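Local coordinates for protein gamma-glutamyl phosphate reductase (Thermotoga maritima, PDB 1O20) that probably catalyses the NADPH-dependent reduction of L-glutamyl phosphate to glutamate semialdehyde, the second step in making the proline precursor from glutamate, at residues Arg86-Glu89 with Met90-Ala93; Asp161-Asn164 with Ser165-Ile169. All coordinates share one frame; numbering follows the deposited sequence.

Contact 1 (Arg86-Glu89 with Met90-Ala93)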
# COMPACT_ATOMS: atom_id res chain seq x y z
N ARG A 86 8.85 -0.03 18.76
CA ARG A 86 8.44 0.54 17.50
C ARG A 86 9.61 1.24 16.81
O ARG A 86 9.72 1.17 15.60
CB ARG A 86 7.22 1.45 17.68
CG ARG A 86 5.93 0.64 17.82
CD ARG A 86 4.77 1.32 18.53
NE ARG A 86 3.62 0.42 18.64
CZ ARG A 86 2.37 0.80 18.90
NH1 ARG A 86 2.07 2.08 19.06
NH2 ARG A 86 1.40 -0.11 18.97
N ILE A 87 10.51 1.86 17.56
CA ILE A 87 11.71 2.37 16.96
C ILE A 87 12.55 1.21 16.42
O ILE A 87 13.13 1.30 15.32
CB ILE A 87 12.51 3.26 17.91
CG1 ILE A 87 11.71 4.54 18.23
CG2 ILE A 87 13.84 3.61 17.26
CD1 ILE A 87 12.22 5.28 19.34
N ASP A 88 12.58 0.10 17.15
CA ASP A 88 13.23 -1.12 16.64
C ASP A 88 12.62 -1.59 15.32
O ASP A 88 13.36 -2.05 14.45
CB ASP A 88 13.19 -2.28 17.67
CG ASP A 88 14.01 -2.01 18.90
OD1 ASP A 88 14.88 -1.13 18.91
OD2 ASP A 88 13.82 -2.61 19.97
N GLU A 89 11.30 -1.48 15.15
CA GLU A 89 10.68 -1.91 13.90
C GLU A 89 11.19 -1.00 12.78
O GLU A 89 11.38 -1.48 11.66
CB GLU A 89 9.12 -1.85 13.88
CG GLU A 89 8.39 -2.86 14.76
CD GLU A 89 6.88 -2.57 14.99
OE1 GLU A 89 6.35 -1.44 14.75
OE2 GLU A 89 6.21 -3.50 15.47
N MSE A 90 11.34 0.29 13.07
CA MSE A 90 11.86 1.25 12.07
C MSE A 90 13.28 0.85 11.66
O MSE A 90 13.63 0.88 10.46
CB MSE A 90 11.85 2.68 12.61
CG MSE A 90 10.47 3.32 12.66
SE MSE A 90 10.65 5.06 13.62
CE MSE A 90 9.15 4.86 14.88
N ILE A 91 14.07 0.43 12.66
CA ILE A 91 15.46 0.00 12.44
C ILE A 91 15.55 -1.27 11.58
O ILE A 91 16.31 -1.31 10.62
CB ILE A 91 16.18 -0.14 13.77
CG1 ILE A 91 16.59 1.25 14.27
CG2 ILE A 91 17.41 -1.07 13.67
CD1 ILE A 91 16.86 1.37 15.79
N LYS A 92 14.75 -2.28 11.93
CA LYS A 92 14.58 -3.48 11.16
C LYS A 92 14.13 -3.18 9.71
O LYS A 92 14.63 -3.81 8.79
CB LYS A 92 13.59 -4.43 11.85
CG LYS A 92 13.18 -5.65 11.00
CD LYS A 92 12.86 -6.91 11.83
CE LYS A 92 13.15 -8.22 11.05
NZ LYS A 92 11.90 -8.83 10.40
N ALA A 93 13.19 -2.24 9.52
CA ALA A 93 12.81 -1.83 8.17
C ALA A 93 14.01 -1.34 7.37
O ALA A 93 14.20 -1.73 6.23
CB ALA A 93 11.70 -0.76 8.19
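Met90, deposited as selenomethionine, turns back along the α-helix 84-99 and lies against the preceding turn, over Arg86 and Ile87. Its CB sits 3.3 Å from Ile87 O, and CG follows at 3.7 Å from Arg86 O. The chain bends at the CG-SE bond (chi3 -132°), and this bend brings the terminal methyl back over the helix: CE is 3.8 Å from Arg86 O and 4.2 Å from Ile87 CG1. The same buried side chain meets Leu49 of helix 35-51 and Val141 of helix 138-149, so it lies where helices 84-99, 35-51 and 138-149 meet. One residue on, Ile91 uses its longer branch in a similar way. CG1 stands beside the backbone N (chi1 -79°), from where CD1 reaches the CG2 branch of Ile87 at 4.0 Å, the two side chains running aslant to each other. Both isoleucines also touch Arg53 of helix 53-69, whose guanidinium group forms a salt bridge with Asp88. The guanidinium of Arg86 turns from this contact to a salt bridge with Asp78 and a hydrogen bond to the carbonyl of Ala81. Consecutive i to i+4 backbone bonds hold the turns beneath these side chains, from Met90 N to Arg86 O through Ala93 N to Glu89 O. The straightest of them joins Lys92 N to Asp88 O over 2.9 Å, with 176° at the hydrogen.

Contact 2 (Asp161-Asn164 with Ser165-Ile169)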
# COMPACT_ATOMS: atom_id res chain seq x y z
N ASP A 161 -1.15 15.72 14.10
CA ASP A 161 -1.09 14.94 15.36
C ASP A 161 0.32 14.40 15.70
O ASP A 161 0.68 14.33 16.86
CB ASP A 161 -2.10 13.80 15.30
CG ASP A 161 -3.54 14.29 15.39
OD1 ASP A 161 -3.78 15.53 15.61
OD2 ASP A 161 -4.50 13.49 15.27
N ALA A 162 1.10 14.07 14.66
CA ALA A 162 2.40 13.43 14.73
C ALA A 162 3.54 14.40 14.48
O ALA A 162 4.68 13.99 14.34
CB ALA A 162 2.48 12.29 13.68
N LEU A 163 3.23 15.69 14.42
CA LEU A 163 4.18 16.71 14.02
C LEU A 163 5.47 16.72 14.84
O LEU A 163 6.55 16.83 14.29
CB LEU A 163 3.54 18.09 14.09
CG LEU A 163 4.48 19.25 13.73
CD1 LEU A 163 4.94 19.11 12.28
CD2 LEU A 163 3.77 20.56 13.96
N ASN A 164 5.37 16.64 16.16
CA ASN A 164 6.60 16.65 16.95
C ASN A 164 7.43 15.39 16.70
O ASN A 164 8.64 15.47 16.54
CB ASN A 164 6.30 16.81 18.44
CG ASN A 164 5.52 18.10 18.75
OD1 ASN A 164 6.10 19.13 18.88
ND2 ASN A 164 4.20 18.00 18.81
N SER A 165 6.75 14.25 16.64
CA SER A 165 7.40 12.97 16.40
C SER A 165 8.12 13.01 15.06
O SER A 165 9.30 12.62 14.94
CB SER A 165 6.37 11.84 16.41
OG SER A 165 5.76 11.70 17.69
N ASN A 166 7.42 13.49 14.04
CA ASN A 166 7.97 13.49 12.70
C ASN A 166 9.13 14.44 12.54
O ASN A 166 10.09 14.13 11.83
CB ASN A 166 6.89 13.74 11.66
CG ASN A 166 5.93 12.56 11.51
OD1 ASN A 166 6.29 11.41 11.81
ND2 ASN A 166 4.73 12.83 11.04
N LYS A 167 9.08 15.57 13.23
CA LYS A 167 10.23 16.46 13.21
C LYS A 167 11.46 15.79 13.75
O LYS A 167 12.52 15.91 13.16
CB LYS A 167 10.00 17.69 14.07
CG LYS A 167 9.27 18.80 13.41
CD LYS A 167 9.33 20.05 14.29
CE LYS A 167 8.00 20.72 14.43
NZ LYS A 167 8.08 21.81 15.46
N ALA A 168 11.33 15.16 14.92
CA ALA A 168 12.44 14.52 15.55
C ALA A 168 13.00 13.37 14.70
O ALA A 168 14.22 13.20 14.62
CB ALA A 168 12.03 14.00 16.95
N ILE A 169 12.13 12.58 14.08
CA ILE A 169 12.55 11.49 13.22
C ILE A 169 13.29 12.08 12.00
O ILE A 169 14.41 11.64 11.62
CB ILE A 169 11.36 10.61 12.80
CG1 ILE A 169 10.85 9.75 13.96
CG2 ILE A 169 11.77 9.72 11.68
CD1 ILE A 169 9.46 9.23 13.81
O HOH W 1 9.27 19.71 17.92
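The first turn of helix 163-177, the helical link of a β-α-β unit between strands 154-157 and 187-189, brings Ala162 at the N-cap position against Asn166. These strands belong to a parallel sheet consistent with the Rossmann-like, cofactor-binding domain of aldehyde dehydrogenase relatives. Asn166 N donates to Ala162 O over 2.8 Å. The carboxamide of Asn166 folds back toward the start of the helix, CG lying beside its own backbone N with chi1 at -71°, and ND2 rests 3.5 Å from the methyl CB of Ala162. On its other branch, OD1 is hydrogen-bonded to Thr140 OG1 of helix 138-149, and the side chain also touches Tyr133, Pro137 and Phe189. A leucine here would probably leave Thr140 OG1 without its amide partner. On another side of the turn, the aliphatic part of Lys167 crosses Leu163, CE lying 3.9 Å from CG of the leucine, and both side chains lean on Phe189. Past this apolar patch, a water weakly bridges Lys167 NZ and Asn164 OD1, 3.4 Å from each. Asn164 ND2 and Ser165 OG are instead hydrogen-bonded to the two carboxylate oxygens of Asp63 on helix 53-69, and Ser165 OG also meets Asn60 ND2. Gripped by these two neighbouring residues near the N-terminal end of helix 163-177, the Asp63 carboxylate is likely to be favoured in its charged form.

From the N terminus the chain runs through helices 15-30, 35-51, 53-69 and 74-80 and then forms contact 1 over about two turns of helix 84-99. It next passes through strands 107-112, 118-125 and 129-132, helix 138-149 and strand 154-157 before contact 2 forms across the first turns of helix 163-177. Neither closes a loop beyond its own turns, and the two follow in series without nesting or crossing. The centres of contacts 1 and 2 are 16 Å apart. Helix 53-69 meets Ile87 and Asn164, while Val141 of 138-149 meets Met90 and Ile169. Helices 53-69 and 138-149 thus link helix 84-99 with the crossover helix 163-177 of the four-stranded parallel sheet.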